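Local coordinates for protein transcriptional regulator (TetR/AcrR family) (Bacillus halodurans, PDB 5GP9) that probably binds operator DNA as a dimeric TetR-family repressor of fatty acid degradation genes and carries a bound palmitic acid in its effector domain, at residues 2-5 with 6-10; 63-66 with 67-71; 163-166 with 167-171. All blocks are in the same frame, centred on the assembly; numbering follows the deposited sequence.

Contact 1 (2-5 with 6-10)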
loop_
_atom_site.group_PDB
_atom_site.type_symbol
_atom_site.label_atom_id
_atom_site.label_comp_id
_atom_site.label_asym_id
_atom_site.label_seq_id
_atom_site.Cartn_x
_atom_site.Cartn_y
_atom_site.Cartn_z
ATOM N N LYS A 2 15.133 26.755 4.672
ATOM C CA LYS A 2 16.144 27.291 3.693
ATOM C C LYS A 2 15.547 27.452 2.309
ATOM O O LYS A 2 15.016 26.498 1.761
ATOM C CB LYS A 2 17.369 26.362 3.583
ATOM C CG LYS A 2 18.654 27.099 3.189
ATOM C CD LYS A 2 19.414 26.515 2.003
ATOM C CE LYS A 2 19.582 25.020 2.100
ATOM N NZ LYS A 2 20.729 24.583 1.266
ATOM N N LYS A 3 15.668 28.645 1.723
ATOM C CA LYS A 3 14.968 28.940 0.459
ATOM C C LYS A 3 15.519 28.122 -0.714
ATOM O O LYS A 3 16.685 27.725 -0.725
ATOM C CB LYS A 3 14.977 30.454 0.132
ATOM C CG LYS A 3 13.815 31.233 0.764
ATOM C CD LYS A 3 13.643 32.625 0.166
ATOM C CE LYS A 3 14.622 33.616 0.796
ATOM N NZ LYS A 3 14.372 35.046 0.439
ATOM N N LYS A 4 14.651 27.867 -1.693
ATOM C CA LYS A 4 15.032 27.163 -2.929
ATOM C C LYS A 4 15.546 28.148 -3.960
ATOM O O LYS A 4 15.191 29.304 -3.925
ATOM C CB LYS A 4 13.788 26.449 -3.481
ATOM C CG LYS A 4 13.148 25.523 -2.460
ATOM C CD LYS A 4 14.120 24.419 -2.030
ATOM C CE LYS A 4 13.364 23.263 -1.359
ATOM N NZ LYS A 4 14.174 22.041 -1.103
ATOM N N GLY A 5 16.381 27.706 -4.894
ATOM C CA GLY A 5 16.711 28.554 -6.021
ATOM C C GLY A 5 15.472 28.727 -6.944
ATOM O O GLY A 5 14.559 27.893 -6.929
ATOM N N PRO A 6 15.486 29.749 -7.812
ATOM C CA PRO A 6 14.288 30.014 -8.633
ATOM C C PRO A 6 13.899 29.029 -9.702
ATOM O O PRO A 6 12.787 29.209 -10.246
ATOM C CB PRO A 6 14.591 31.358 -9.285
ATOM C CG PRO A 6 15.863 31.847 -8.700
ATOM C CD PRO A 6 16.609 30.644 -8.210
ATOM N N LYS A 7 14.754 28.028 -10.025
ATOM C CA LYS A 7 14.459 26.986 -11.046
ATOM C C LYS A 7 14.024 25.698 -10.380
ATOM O O LYS A 7 13.761 24.741 -11.065
ATOM C CB LYS A 7 15.626 26.668 -11.984
ATOM C CG LYS A 7 15.979 27.899 -12.839
ATOM C CD LYS A 7 17.085 27.664 -13.820
ATOM C CE LYS A 7 17.381 29.020 -14.502
ATOM N NZ LYS A 7 18.437 28.823 -15.501
ATOM N N TYR A 8 13.952 25.694 -9.060
ATOM C CA TYR A 8 13.509 24.506 -8.287
ATOM C C TYR A 8 12.176 23.988 -8.764
ATOM O O TYR A 8 12.073 22.832 -9.211
ATOM C CB TYR A 8 13.488 24.825 -6.793
ATOM C CG TYR A 8 12.949 23.701 -5.969
ATOM C CD1 TYR A 8 13.791 22.632 -5.562
ATOM C CD2 TYR A 8 11.581 23.663 -5.658
ATOM C CE1 TYR A 8 13.294 21.582 -4.844
ATOM C CE2 TYR A 8 11.061 22.608 -4.927
ATOM C CZ TYR A 8 11.925 21.565 -4.541
ATOM O OH TYR A 8 11.427 20.488 -3.842
ATOM N N ASP A 9 11.140 24.829 -8.693
ATOM C CA ASP A 9 9.832 24.375 -9.078
ATOM C C ASP A 9 9.771 23.946 -10.462
ATOM O O ASP A 9 9.126 22.949 -10.748
ATOM C CB ASP A 9 8.799 25.461 -8.866
ATOM C CG ASP A 9 8.574 25.745 -7.432
ATOM O OD1 ASP A 9 8.096 24.836 -6.745
ATOM O OD2 ASP A 9 8.895 26.878 -6.958
ATOM N N GLN A 10 10.389 24.651 -11.428
ATOM C CA GLN A 10 10.233 24.180 -12.784
ATOM C C GLN A 10 10.908 22.791 -12.984
ATOM O O GLN A 10 10.432 22.025 -13.770
ATOM C CB GLN A 10 10.681 25.204 -13.882
ATOM C CG GLN A 10 12.128 25.299 -14.155
ATOM C CD GLN A 10 12.547 26.669 -14.770
ATOM O OE1 GLN A 10 12.476 27.688 -14.106
ATOM N NE2 GLN A 10 12.835 26.669 -16.003
#

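Contact 2 (63-66 with 67-71)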
loop_
_atom_site.group_PDB
_atom_site.type_symbol
_atom_site.label_atom_id
_atom_site.label_comp_id
_atom_site.label_asym_id
_atom_site.label_seq_id
_atom_site.Cartn_x
_atom_site.Cartn_y
_atom_site.Cartn_z
ATOM N N GLY A 63 6.077 18.081 3.071
ATOM C CA GLY A 63 6.206 19.040 4.095
ATOM C C GLY A 63 5.116 20.059 4.011
ATOM O O GLY A 63 4.538 20.386 5.036
ATOM N N ARG A 64 4.790 20.493 2.808
ATOM C CA ARG A 64 3.704 21.492 2.615
ATOM C C ARG A 64 2.309 20.934 2.813
ATOM O O ARG A 64 1.444 21.630 3.310
ATOM C CB ARG A 64 3.754 22.110 1.229
ATOM C CG ARG A 64 5.033 22.885 0.992
ATOM C CD ARG A 64 5.009 23.842 -0.205
ATOM N NE ARG A 64 6.221 24.686 -0.106
ATOM C CZ ARG A 64 6.338 25.839 0.575
ATOM N NH1 ARG A 64 5.289 26.422 1.176
ATOM N NH2 ARG A 64 7.523 26.450 0.614
ATOM N N PHE A 65 2.096 19.720 2.327
ATOM C CA PHE A 65 0.852 18.938 2.544
ATOM C C PHE A 65 0.537 18.813 4.005
ATOM O O PHE A 65 -0.557 19.135 4.390
ATOM C CB PHE A 65 1.013 17.606 1.865
ATOM C CG PHE A 65 -0.094 16.611 2.146
ATOM C CD1 PHE A 65 -1.414 16.891 1.821
ATOM C CD2 PHE A 65 0.201 15.424 2.776
ATOM C CE1 PHE A 65 -2.395 15.958 2.098
ATOM C CE2 PHE A 65 -0.742 14.458 2.962
ATOM C CZ PHE A 65 -2.058 14.714 2.626
ATOM N N VAL A 66 1.503 18.361 4.814
ATOM C CA VAL A 66 1.292 18.178 6.231
ATOM C C VAL A 66 1.003 19.551 6.902
ATOM O O VAL A 66 0.080 19.660 7.734
ATOM C CB VAL A 66 2.434 17.365 6.932
ATOM C CG1 VAL A 66 2.618 15.998 6.275
ATOM C CG2 VAL A 66 3.748 18.117 6.955
ATOM N N ASP A 67 1.750 20.588 6.513
ATOM C CA ASP A 67 1.574 21.957 7.079
ATOM C C ASP A 67 0.194 22.506 6.807
ATOM O O ASP A 67 -0.428 23.092 7.704
ATOM C CB ASP A 67 2.612 22.947 6.513
ATOM C CG ASP A 67 3.981 22.800 7.149
ATOM O OD1 ASP A 67 4.110 22.108 8.177
ATOM O OD2 ASP A 67 4.948 23.391 6.627
ATOM N N LYS A 68 -0.283 22.313 5.587
ATOM C CA LYS A 68 -1.671 22.687 5.238
ATOM C C LYS A 68 -2.726 21.929 6.013
ATOM O O LYS A 68 -3.766 22.513 6.348
ATOM C CB LYS A 68 -1.955 22.473 3.777
ATOM C CG LYS A 68 -1.338 23.542 2.922
ATOM C CD LYS A 68 -1.626 23.315 1.453
ATOM C CE LYS A 68 -1.025 24.454 0.645
ATOM N NZ LYS A 68 -0.848 24.086 -0.774
ATOM N N ILE A 69 -2.502 20.633 6.275
ATOM C CA ILE A 69 -3.464 19.880 7.047
ATOM C C ILE A 69 -3.514 20.427 8.428
ATOM O O ILE A 69 -4.620 20.754 8.957
ATOM C CB ILE A 69 -3.201 18.352 7.026
ATOM C CG1 ILE A 69 -3.414 17.854 5.627
ATOM C CG2 ILE A 69 -4.158 17.583 7.964
ATOM C CD1 ILE A 69 -2.993 16.394 5.410
ATOM N N ARG A 70 -2.326 20.565 8.997
ATOM C CA ARG A 70 -2.165 20.956 10.372
ATOM C C ARG A 70 -2.856 22.306 10.678
ATOM O O ARG A 70 -3.439 22.472 11.749
ATOM C CB ARG A 70 -0.679 21.011 10.676
ATOM C CG ARG A 70 -0.339 21.033 12.131
ATOM C CD ARG A 70 1.178 21.133 12.267
ATOM N NE ARG A 70 1.874 19.873 11.965
ATOM C CZ ARG A 70 1.868 18.822 12.787
ATOM N NH1 ARG A 70 1.169 18.856 13.918
ATOM N NH2 ARG A 70 2.528 17.718 12.470
ATOM N N SER A 71 -2.832 23.233 9.737
ATOM C CA SER A 71 -3.432 24.551 9.959
ATOM C C SER A 71 -4.934 24.558 9.664
ATOM O O SER A 71 -5.688 25.319 10.295
ATOM C CB SER A 71 -2.679 25.655 9.207
ATOM O OG SER A 71 -3.009 25.675 7.847
#

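Contact 3 (163-166 with 167-171)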
loop_
_atom_site.group_PDB
_atom_site.type_symbol
_atom_site.label_atom_id
_atom_site.label_comp_id
_atom_site.label_asym_id
_atom_site.label_seq_id
_atom_site.Cartn_x
_atom_site.Cartn_y
_atom_site.Cartn_z
ATOM N N VAL A 163 -7.384 3.354 -1.331
ATOM C CA VAL A 163 -8.469 3.999 -2.110
ATOM C C VAL A 163 -7.828 4.824 -3.251
ATOM O O VAL A 163 -8.181 4.672 -4.408
ATOM C CB VAL A 163 -9.346 4.836 -1.194
ATOM C CG1 VAL A 163 -10.310 5.730 -2.054
ATOM C CG2 VAL A 163 -10.055 3.951 -0.220
ATOM N N VAL A 164 -6.814 5.638 -2.959
ATOM C CA VAL A 164 -6.147 6.495 -3.983
ATOM C C VAL A 164 -5.495 5.614 -5.066
ATOM O O VAL A 164 -5.624 5.908 -6.271
ATOM C CB VAL A 164 -5.075 7.472 -3.381
ATOM C CG1 VAL A 164 -4.417 8.263 -4.519
ATOM C CG2 VAL A 164 -5.730 8.391 -2.335
ATOM N N THR A 165 -4.818 4.529 -4.659
ATOM C CA THR A 165 -4.210 3.646 -5.636
ATOM C C THR A 165 -5.196 3.054 -6.588
ATOM O O THR A 165 -4.939 2.940 -7.804
ATOM C CB THR A 165 -3.331 2.585 -5.001
ATOM O OG1 THR A 165 -2.223 3.259 -4.430
ATOM C CG2 THR A 165 -2.854 1.590 -5.973
ATOM N N ASN A 166 -6.356 2.663 -6.071
ATOM C CA ASN A 166 -7.339 2.098 -6.923
ATOM C C ASN A 166 -7.883 3.106 -7.980
ATOM O O ASN A 166 -8.114 2.704 -9.117
ATOM C CB ASN A 166 -8.426 1.438 -6.081
ATOM C CG ASN A 166 -8.002 0.004 -5.692
ATOM O OD1 ASN A 166 -8.150 -0.932 -6.495
ATOM N ND2 ASN A 166 -7.390 -0.160 -4.526
ATOM N N TRP A 167 -7.959 4.366 -7.594
ATOM C CA TRP A 167 -8.436 5.458 -8.452
ATOM C C TRP A 167 -7.388 5.688 -9.544
ATOM O O TRP A 167 -7.688 5.729 -10.742
ATOM C CB TRP A 167 -8.660 6.649 -7.600
ATOM C CG TRP A 167 -8.794 8.002 -8.222
ATOM C CD1 TRP A 167 -9.913 8.534 -8.898
ATOM C CD2 TRP A 167 -7.807 9.017 -8.229
ATOM N NE1 TRP A 167 -9.644 9.804 -9.303
ATOM C CE2 TRP A 167 -8.363 10.138 -8.913
ATOM C CE3 TRP A 167 -6.501 9.119 -7.683
ATOM C CZ2 TRP A 167 -7.668 11.318 -9.065
ATOM C CZ3 TRP A 167 -5.817 10.309 -7.813
ATOM C CH2 TRP A 167 -6.391 11.402 -8.473
ATOM N N VAL A 168 -6.106 5.729 -9.153
ATOM C CA VAL A 168 -4.996 5.790 -10.138
ATOM C C VAL A 168 -4.955 4.610 -11.105
ATOM O O VAL A 168 -4.759 4.828 -12.311
ATOM C CB VAL A 168 -3.630 6.007 -9.468
ATOM C CG1 VAL A 168 -2.486 5.785 -10.451
ATOM C CG2 VAL A 168 -3.519 7.359 -8.832
ATOM N N MET A 169 -5.227 3.387 -10.666
ATOM C CA MET A 169 -5.255 2.224 -11.516
ATOM C C MET A 169 -6.443 2.272 -12.442
ATOM O O MET A 169 -6.384 1.623 -13.461
ATOM C CB MET A 169 -5.274 0.894 -10.769
ATOM C CG MET A 169 -4.104 0.593 -9.860
ATOM S SD MET A 169 -4.651 -0.518 -8.470
ATOM C CE MET A 169 -5.673 -1.828 -9.205
ATOM N N LYS A 170 -7.425 3.090 -12.145
ATOM C CA LYS A 170 -8.588 3.340 -13.031
ATOM C C LYS A 170 -8.473 4.686 -13.773
ATOM O O LYS A 170 -9.473 5.355 -14.143
ATOM C CB LYS A 170 -9.871 3.226 -12.210
ATOM C CG LYS A 170 -10.194 1.833 -11.672
ATOM C CD LYS A 170 -10.364 0.777 -12.755
ATOM C CE LYS A 170 -10.625 -0.619 -12.203
ATOM N NZ LYS A 170 -10.467 -1.587 -13.320
ATOM N N ASP A 171 -7.217 5.088 -14.044
ATOM C CA ASP A 171 -6.932 6.279 -14.829
ATOM C C ASP A 171 -7.489 7.524 -14.322
ATOM O O ASP A 171 -7.785 8.445 -15.105
ATOM C CB ASP A 171 -7.346 6.069 -16.328
ATOM C CG ASP A 171 -6.559 4.967 -16.990
ATOM O OD1 ASP A 171 -5.344 4.989 -16.883
ATOM O OD2 ASP A 171 -7.117 4.037 -17.576
#

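Contact 1 (2-5 with 6-10)
The side chain of Lys4 lies across one face of the Tyr8 ring, where the chain enters helix 8-26. Its CB starts against the tyrosine's own CB, 3.7 Å away, and the chain then runs outward over the ring: CG near Tyr8 CG and CD2, CD near CD1, CE and NZ near CE1 and CZ. Lys4 CD sits over the ring, 4.0 Å from the centroid of the Tyr8 ring and 14° off the normal, a CH-pi contact made by the methylene chain. Farther along, Lys4 CE stands 3.8 Å above the ring plane, displaced toward the rim. A bend at chi2 keeps the later carbons of the lysine over the ring. On the other side of the contact, the first torsion of Tyr8 (chi1 176°, CG anti to the backbone N) sets the ring against Lys4. The backbone that brings the two together is a type I beta turn from Gly5 to Tyr8, with Pro6 and Lys7 at its corners. It is closed by the hydrogen bond from Tyr8 N to Gly5 O, 3.1 Å long. The turn leads into helix 8-26 beside the helix-turn-helix unit: Pro6 and Tyr8 pack on Tyr46 of helix 40-46, Lys7 N bonds to Tyr46 OH, and Tyr8 OH makes a weak hydrogen bond to Glu60 of helix 50-74.

Contact 2 (63-66 with 67-71)
Gly63, Arg64, Phe65 and Val66 offer their carbonyls to the amides of Asp67, Lys68, Ile69 and Arg70 in turn, four successive i to i+4 bonds of a regular alpha helix, part of the long helix 50-74 of this TetR-family fold. The Lys68 N to Arg64 O bond is 2.9 Å long, and Arg70 N reaches Val66 O at the same 2.9 Å. Gly63 O already takes the Asp67 amide, at 3.2 Å from Asp67 N, and the carboxylate of that residue folds back beside it: Asp67 OD2 is 3.4 Å from Gly63 O, two acceptors that cannot bond to each other. The arginines turn their polar ends to other residues. Arg64 NE forms a salt bridge with Glu60 OE2, one turn earlier on the same helix, and Arg70, bent at chi3 (-75°), places NH1 in a salt bridge with Glu132 of helix 113-139, tying the two helices together. On the buried side the chemistry is apolar. Phe65 projects with CG anti to its amide nitrogen (chi1 172°), and one face of its ring receives Ile69. Tyr126 of helix 113-139 meets the same phenyl edge-to-face, and the bound palmitic acid also touches it. The Ile69 methyl CD1 lies 3.6 Å from the centroid of the Phe65 ring, offset toward the rim, and is 3.4 Å from Phe65 CZ.

Contact 3 (163-166 with 167-171)
Val163 O accepts Trp167 N at 3.2 Å, opening the last turns of helix 149-169, which a Schellman motif terminates with Asp171 at positive phi as its C-prime residue. At Val164 the carbonyl takes Val168 N at 2.9 Å, and the same oxygen lies at the edge of the Trp167 ring, in its plane. Val164 runs beside the indole, its CG1 3.9 Å from Trp167 CE3, while the indole NE1 bonds to Tyr174 O and the ring meets His98 and Tyr174 edge-to-face. Thr165 O accepts Met169 N. The Thr165 hydroxyl OG1, beside the backbone N, is engaged with Gln105 and with Asp161 O; this rotation leaves methyl CG2 to cross the thioether, 3.7 Å from Met169 SD. Asn166 O receives a weak bond from Lys170 N as the helix ends. Asn166 ND2 is held by Glu162 O, and the same side chain packs on Gln154 of the second subunit. Met169, bent at chi3 (45°), runs alongside the Asn166 side chain, with Asn166 OD1 3.8 Å from Met169 CE.

Overall arrangement
Contact 1 is a surface contact at the start of the DNA-binding part, whereas contacts 2 and 3 belong to the effector-domain helices, both pack on helix 79-95 and lie on opposite sides of the chain's centre, their centres about 23 Å apart. Contact 3 is the most buried and the only one touched by the second subunit; contact 2 combines apolar packing with arginines whose salt-bridge partners, Glu60 and Glu132, lie outside it. A lysine chain over a tyrosine serves at the exposed turn, a methyl over a phenyl at contact 2, and a valine beside an indole at contact 3. Contacts 1 and 2 connect through Glu60 of helix 50-74, which shares a weak hydrogen bond with Tyr8 OH and a salt bridge with Arg64.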